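PDB 3E05: precorrin-6Y C5,15-methyltransferase (Decarboxylating) from Geobacter metallireducens, which probably methylates and decarboxylates a precorrin intermediate with S-adenosylmethionine during adenosylcobalamin biosynthesis, the crystallised chain being its C-terminal domain. Local coordinates for residues Glu27-Thr32 / Ser55-Asn60; Leu33-Leu38 / Ile189-Lys194. One frame throughout, in Å; residues are numbered along the deposited sequence.

Contact 1 of 2, residues Glu27-Thr32 / Ser55-Asn60; sequences EVRAVT and SIEASN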
loop_
_atom_site.group_PDB
_atom_site.type_symbol
_atom_site.label_atom_id
_atom_site.label_comp_id
_atom_site.label_asym_id
_atom_site.label_seq_id
_atom_site.Cartn_x
_atom_site.Cartn_y
_atom_site.Cartn_z
ATOM N N GLU D 27 2.180 -2.679 -14.513
ATOM C CA GLU D 27 3.036 -3.027 -13.384
ATOM C C GLU D 27 2.783 -4.436 -12.859
ATOM O O GLU D 27 3.726 -5.247 -12.736
ATOM C CB GLU D 27 2.889 -1.984 -12.277
ATOM C CG GLU D 27 3.248 -0.541 -12.724
ATOM C CD GLU D 27 2.119 0.204 -13.437
ATOM O OE1 GLU D 27 0.971 -0.305 -13.570
ATOM O OE2 GLU D 27 2.398 1.326 -13.892
ATOM N N VAL D 28 1.507 -4.724 -12.597
ATOM C CA VAL D 28 1.034 -6.023 -12.121
ATOM C C VAL D 28 1.296 -7.115 -13.184
ATOM O O VAL D 28 1.665 -8.222 -12.856
ATOM C CB VAL D 28 -0.459 -5.939 -11.700
ATOM C CG1 VAL D 28 -1.117 -7.308 -11.684
ATOM C CG2 VAL D 28 -0.579 -5.281 -10.322
ATOM N N ARG D 29 1.137 -6.764 -14.451
ATOM C CA ARG D 29 1.467 -7.664 -15.552
ATOM C C ARG D 29 2.931 -8.109 -15.479
ATOM O O ARG D 29 3.214 -9.271 -15.595
ATOM C CB ARG D 29 1.192 -6.978 -16.892
ATOM C CG ARG D 29 1.120 -7.914 -18.090
ATOM C CD ARG D 29 0.991 -7.096 -19.377
ATOM N NE ARG D 29 -0.106 -6.130 -19.317
ATOM C CZ ARG D 29 -0.052 -4.891 -19.810
ATOM N NH1 ARG D 29 1.048 -4.447 -20.405
ATOM N NH2 ARG D 29 -1.098 -4.078 -19.699
ATOM N N ALA D 30 3.845 -7.159 -15.308
ATOM C CA ALA D 30 5.281 -7.452 -15.183
ATOM C C ALA D 30 5.554 -8.399 -14.014
ATOM O O ALA D 30 6.230 -9.404 -14.187
ATOM C CB ALA D 30 6.082 -6.176 -15.025
ATOM N N VAL D 31 4.989 -8.101 -12.837
ATOM C CA VAL D 31 5.150 -8.989 -11.668
ATOM C C VAL D 31 4.571 -10.393 -11.951
ATOM O O VAL D 31 5.182 -11.404 -11.596
ATOM C CB VAL D 31 4.460 -8.402 -10.394
ATOM C CG1 VAL D 31 4.744 -9.280 -9.173
ATOM C CG2 VAL D 31 4.933 -6.969 -10.129
ATOM N N THR D 32 3.425 -10.435 -12.615
ATOM C CA THR D 32 2.762 -11.715 -12.993
ATOM C C THR D 32 3.682 -12.571 -13.887
ATOM O O THR D 32 3.898 -13.765 -13.616
ATOM C CB THR D 32 1.413 -11.439 -13.685
ATOM O OG1 THR D 32 0.532 -10.794 -12.770
ATOM C CG2 THR D 32 0.737 -12.715 -14.202
ATOM N N SER D 55 -0.717 -12.725 -22.241
ATOM C CA SER D 55 -0.330 -13.591 -23.372
ATOM C C SER D 55 0.633 -12.899 -24.320
ATOM O O SER D 55 1.610 -13.503 -24.757
ATOM C CB SER D 55 -1.570 -14.003 -24.161
ATOM O OG SER D 55 -2.159 -15.138 -23.581
ATOM N N ILE D 56 0.366 -11.628 -24.603
ATOM C CA ILE D 56 1.150 -10.876 -25.586
ATOM C C ILE D 56 2.571 -10.584 -25.096
ATOM O O ILE D 56 3.542 -10.832 -25.810
ATOM C CB ILE D 56 0.409 -9.603 -26.038
ATOM C CG1 ILE D 56 -0.734 -9.984 -26.987
ATOM C CG2 ILE D 56 1.341 -8.601 -26.698
ATOM C CD1 ILE D 56 -1.697 -8.854 -27.244
ATOM N N GLU D 57 2.707 -10.083 -23.873
ATOM C CA GLU D 57 4.053 -9.883 -23.307
ATOM C C GLU D 57 4.807 -11.196 -22.992
ATOM O O GLU D 57 6.021 -11.280 -23.184
ATOM C CB GLU D 57 4.014 -8.892 -22.125
ATOM C CG GLU D 57 3.725 -7.459 -22.583
ATOM C CD GLU D 57 3.835 -6.439 -21.484
ATOM O OE1 GLU D 57 4.206 -6.809 -20.352
ATOM O OE2 GLU D 57 3.535 -5.260 -21.742
ATOM N N ALA D 58 4.075 -12.229 -22.568
ATOM C CA ALA D 58 4.633 -13.585 -22.430
ATOM C C ALA D 58 5.241 -14.094 -23.743
ATOM O O ALA D 58 6.294 -14.742 -23.736
ATOM C CB ALA D 58 3.574 -14.544 -21.990
ATOM N N SER D 59 4.553 -13.803 -24.847
ATOM C CA SER D 59 4.985 -14.216 -26.179
ATOM C C SER D 59 6.267 -13.506 -26.602
ATOM O O SER D 59 7.086 -14.077 -27.327
ATOM C CB SER D 59 3.859 -14.021 -27.198
ATOM O OG SER D 59 3.819 -12.696 -27.689
ATOM N N ASN D 60 6.450 -12.271 -26.132
ATOM C CA ASN D 60 7.692 -11.548 -26.362
ATOM C C ASN D 60 8.861 -12.185 -25.608
ATOM O O ASN D 60 10.005 -12.186 -26.095
ATOM C CB ASN D 60 7.542 -10.084 -25.972
ATOM C CG ASN D 60 6.683 -9.298 -26.941
ATOM O OD1 ASN D 60 6.410 -9.740 -28.058
ATOM N ND2 ASN D 60 6.270 -8.113 -26.523
#

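Contact 2 of 2, residues Leu33-Leu38 / Ile189-Lys194; sequences LSKLRL and IITAWK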
loop_
_atom_site.group_PDB
_atom_site.type_symbol
_atom_site.label_atom_id
_atom_site.label_comp_id
_atom_site.label_asym_id
_atom_site.label_seq_id
_atom_site.Cartn_x
_atom_site.Cartn_y
_atom_site.Cartn_z
ATOM N N LEU D 33 4.260 -11.939 -14.902
ATOM C CA LEU D 33 5.206 -12.600 -15.826
ATOM C C LEU D 33 6.460 -13.092 -15.112
ATOM O O LEU D 33 6.907 -14.198 -15.363
ATOM C CB LEU D 33 5.567 -11.649 -16.963
ATOM C CG LEU D 33 4.408 -11.378 -17.930
ATOM C CD1 LEU D 33 4.704 -10.145 -18.722
ATOM C CD2 LEU D 33 4.086 -12.587 -18.805
ATOM N N SER D 34 6.995 -12.270 -14.202
ATOM C CA SER D 34 8.053 -12.663 -13.270
ATOM C C SER D 34 7.695 -13.925 -12.481
ATOM O O SER D 34 8.466 -14.883 -12.460
ATOM C CB SER D 34 8.344 -11.512 -12.291
ATOM O OG SER D 34 9.662 -11.568 -11.801
ATOM N N LYS D 35 6.518 -13.920 -11.867
ATOM C CA LYS D 35 6.053 -15.042 -11.050
ATOM C C LYS D 35 5.830 -16.308 -11.899
ATOM O O LYS D 35 5.969 -17.433 -11.407
ATOM C CB LYS D 35 4.761 -14.674 -10.294
ATOM C CG LYS D 35 4.925 -13.595 -9.169
ATOM C CD LYS D 35 5.949 -13.979 -8.099
ATOM C CE LYS D 35 6.117 -12.831 -7.088
ATOM N NZ LYS D 35 7.049 -13.182 -6.017
ATOM N N LEU D 36 5.501 -16.122 -13.175
ATOM C CA LEU D 36 5.329 -17.263 -14.086
ATOM C C LEU D 36 6.627 -18.018 -14.422
ATOM O O LEU D 36 6.559 -19.119 -14.966
ATOM C CB LEU D 36 4.619 -16.841 -15.365
ATOM C CG LEU D 36 3.091 -16.715 -15.263
ATOM C CD1 LEU D 36 2.538 -15.824 -16.350
ATOM C CD2 LEU D 36 2.446 -18.116 -15.331
ATOM N N ARG D 37 7.781 -17.430 -14.098
ATOM C CA ARG D 37 9.101 -18.059 -14.309
ATOM C C ARG D 37 9.242 -18.600 -15.739
ATOM O O ARG D 37 9.442 -19.796 -15.949
ATOM C CB ARG D 37 9.353 -19.183 -13.296
ATOM C CG ARG D 37 9.601 -18.728 -11.877
ATOM C CD ARG D 37 9.538 -19.907 -10.912
ATOM N NE ARG D 37 10.337 -21.043 -11.363
ATOM C CZ ARG D 37 10.174 -22.297 -10.942
ATOM N NH1 ARG D 37 9.229 -22.595 -10.051
ATOM N NH2 ARG D 37 10.958 -23.257 -11.420
ATOM N N LEU D 38 9.082 -17.710 -16.705
ATOM C CA LEU D 38 9.074 -18.064 -18.117
ATOM C C LEU D 38 10.477 -18.322 -18.660
ATOM O O LEU D 38 11.446 -17.692 -18.254
ATOM C CB LEU D 38 8.390 -16.961 -18.938
ATOM C CG LEU D 38 6.918 -16.642 -18.610
ATOM C CD1 LEU D 38 6.381 -15.603 -19.605
ATOM C CD2 LEU D 38 6.030 -17.869 -18.595
ATOM N N ILE D 189 -1.477 -11.590 -6.359
ATOM C CA ILE D 189 -0.828 -12.492 -7.307
ATOM C C ILE D 189 -0.486 -13.792 -6.583
ATOM O O ILE D 189 0.383 -13.842 -5.710
ATOM C CB ILE D 189 0.423 -11.841 -7.938
ATOM C CG1 ILE D 189 0.007 -10.548 -8.658
ATOM C CG2 ILE D 189 1.155 -12.824 -8.860
ATOM C CD1 ILE D 189 1.144 -9.654 -9.074
ATOM N N ILE D 190 -1.186 -14.851 -6.987
ATOM C CA ILE D 190 -1.050 -16.168 -6.362
ATOM C C ILE D 190 -0.194 -17.069 -7.250
ATOM O O ILE D 190 -0.543 -17.289 -8.406
ATOM C CB ILE D 190 -2.443 -16.805 -6.160
ATOM C CG1 ILE D 190 -3.344 -15.862 -5.361
ATOM C CG2 ILE D 190 -2.322 -18.181 -5.483
ATOM C CD1 ILE D 190 -4.816 -16.195 -5.409
ATOM N N THR D 191 0.918 -17.561 -6.707
ATOM C CA THR D 191 1.834 -18.454 -7.410
ATOM C C THR D 191 1.865 -19.825 -6.748
ATOM O O THR D 191 2.042 -19.939 -5.540
ATOM C CB THR D 191 3.234 -17.837 -7.503
ATOM O OG1 THR D 191 3.111 -16.511 -8.028
ATOM C CG2 THR D 191 4.145 -18.663 -8.440
ATOM N N ALA D 192 1.691 -20.867 -7.558
ATOM C CA ALA D 192 1.617 -22.230 -7.050
ATOM C C ALA D 192 2.498 -23.153 -7.874
ATOM O O ALA D 192 2.491 -23.102 -9.105
ATOM C CB ALA D 192 0.190 -22.713 -7.050
ATOM N N TRP D 193 3.274 -23.976 -7.185
ATOM C CA TRP D 193 4.190 -24.902 -7.838
ATOM C C TRP D 193 4.367 -26.093 -6.918
ATOM O O TRP D 193 3.986 -26.039 -5.749
ATOM C CB TRP D 193 5.545 -24.228 -8.147
ATOM C CG TRP D 193 6.348 -23.853 -6.922
ATOM C CD1 TRP D 193 7.429 -24.524 -6.417
ATOM C CD2 TRP D 193 6.128 -22.732 -6.044
ATOM N NE1 TRP D 193 7.899 -23.892 -5.292
ATOM C CE2 TRP D 193 7.120 -22.793 -5.034
ATOM C CE3 TRP D 193 5.194 -21.685 -6.009
ATOM C CZ2 TRP D 193 7.202 -21.847 -3.997
ATOM C CZ3 TRP D 193 5.273 -20.741 -4.961
ATOM C CH2 TRP D 193 6.273 -20.833 -3.979
ATOM N N LYS D 194 4.921 -27.177 -7.443
ATOM C CA LYS D 194 5.177 -28.332 -6.598
ATOM C C LYS D 194 6.595 -28.236 -6.063
ATOM O O LYS D 194 7.561 -28.073 -6.829
ATOM C CB LYS D 194 4.949 -29.645 -7.355
ATOM C CG LYS D 194 3.499 -29.936 -7.739
ATOM C CD LYS D 194 2.719 -30.521 -6.563
ATOM C CE LYS D 194 1.303 -30.881 -6.972
ATOM N NZ LYS D 194 1.255 -32.009 -7.941
#

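Contact 1 of 2, residues Glu27-Thr32 / Ser55-Asn60
Arg29 and Glu57 join helix 26-35, which precedes the first strand of the Rossmann-like class I methyltransferase fold, to helix 53-61, which follows it. Their CA atoms lie 8.5 Å apart, so the two helices meet here through long side chains rather than by close backbone packing.

The ionic part is a buried salt bridge, described for one of two modelled conformers of Arg29. Arg29 NH1 donates to Glu57 OE2 over 2.9 Å. The acceptor lies near the guanidinium plane, at its edge, yet the donor stands above the carboxylate, 60° out of that plane; with an N-H...O angle of 138° the bond is bent. The planes themselves stand nearly perpendicular. Neither charge depends on this bond alone: Asp13 forms a salt bridge with Arg29 NH2, NH1 also donates to Ile11 O, and the backbone N of Ile11 donates to Glu57 OE2. The N-terminal segment is thereby tied to both helices.

Inside helix 53-61, Ile56 O takes two hydrogen-bond donors, Ser59 OG at 2.7 Å and Asn60 N at 3.3 Å.

Van der Waals contact adds to the charge pairing. CB of Arg29 points toward helix 53-61, and with CG opposite its own N (chi1 -164°) the chain stays extended to its bend at chi3, where the methylene Arg29 CD lies 3.4 Å from the carboxylate oxygen Glu57 OE1.

Contact 2 of 2, residues Leu33-Leu38 / Ile189-Lys194
Lys35 lays its methylenes across Thr191 where the end of helix 26-35 meets strand 180-193, the antiparallel seventh strand that sets the class I methyltransferase sheet, ordered 3-2-1-4-5-7-6, apart from a classical Rossmann fold. Residues 33-38 and 189-194 lie 151 residues apart at their closest ends, and the contact joins a helix near the start of the domain to its closing strand.

The tight part is buried and consists of van der Waals contact. Thr191 OG1 sits 3.4 Å from Lys35 CB and 3.6 Å from Lys35 CG, while the other branch of the threonine brings Thr191 CG2 to 3.7 Å from Lys35 O. The hydroxyl therefore meets the aliphatic root of the lysine, and no hydrogen bond crosses the contact. Two residues earlier on the strand, CG2 of Ile189 touches Lys35 CG at 3.9 Å; the lysine chain crosses both strand side chains at about a right angle. A turn at chi2 (-57°) then leads the chain away from the strand, and beyond it the charge is spent on Glu163 of strand 161-173 and on Glu27 of the second subunit. The hydrocarbon stem packs on the strand, and the ammonium group bridges to its own chain and to the second subunit.

The looser side lies past the helix end. Arg37, with positive phi (50°), is the first residue to leave helical geometry, and both it and Trp193 are partly exposed. Their approach is distant and slanted, not a cation-pi stack: at its nearest, the guanidinium edge brings Arg37 NH1 to 4.4 Å from Trp193 CG.

Helix 26-35 serves both contacts, first through its N-terminal half and then through its C-terminal end. Contact 1 joins it to a neighbouring helix and relies on paired charges held by side-chain and backbone partners; contact 2 sets it against the sheet and relies on hydrocarbon packing, with the lysine charge paired beyond the two segments. Contact 1 is wholly buried at its two touching residues, whereas contact 2 runs from a buried interior to a partly exposed margin. They adjoin directly: Val31 CG1 lies 3.6 Å from Ile189 CD1, and Glu57 CB 3.7 Å from Leu33 CD1. Both also reach the second subunit.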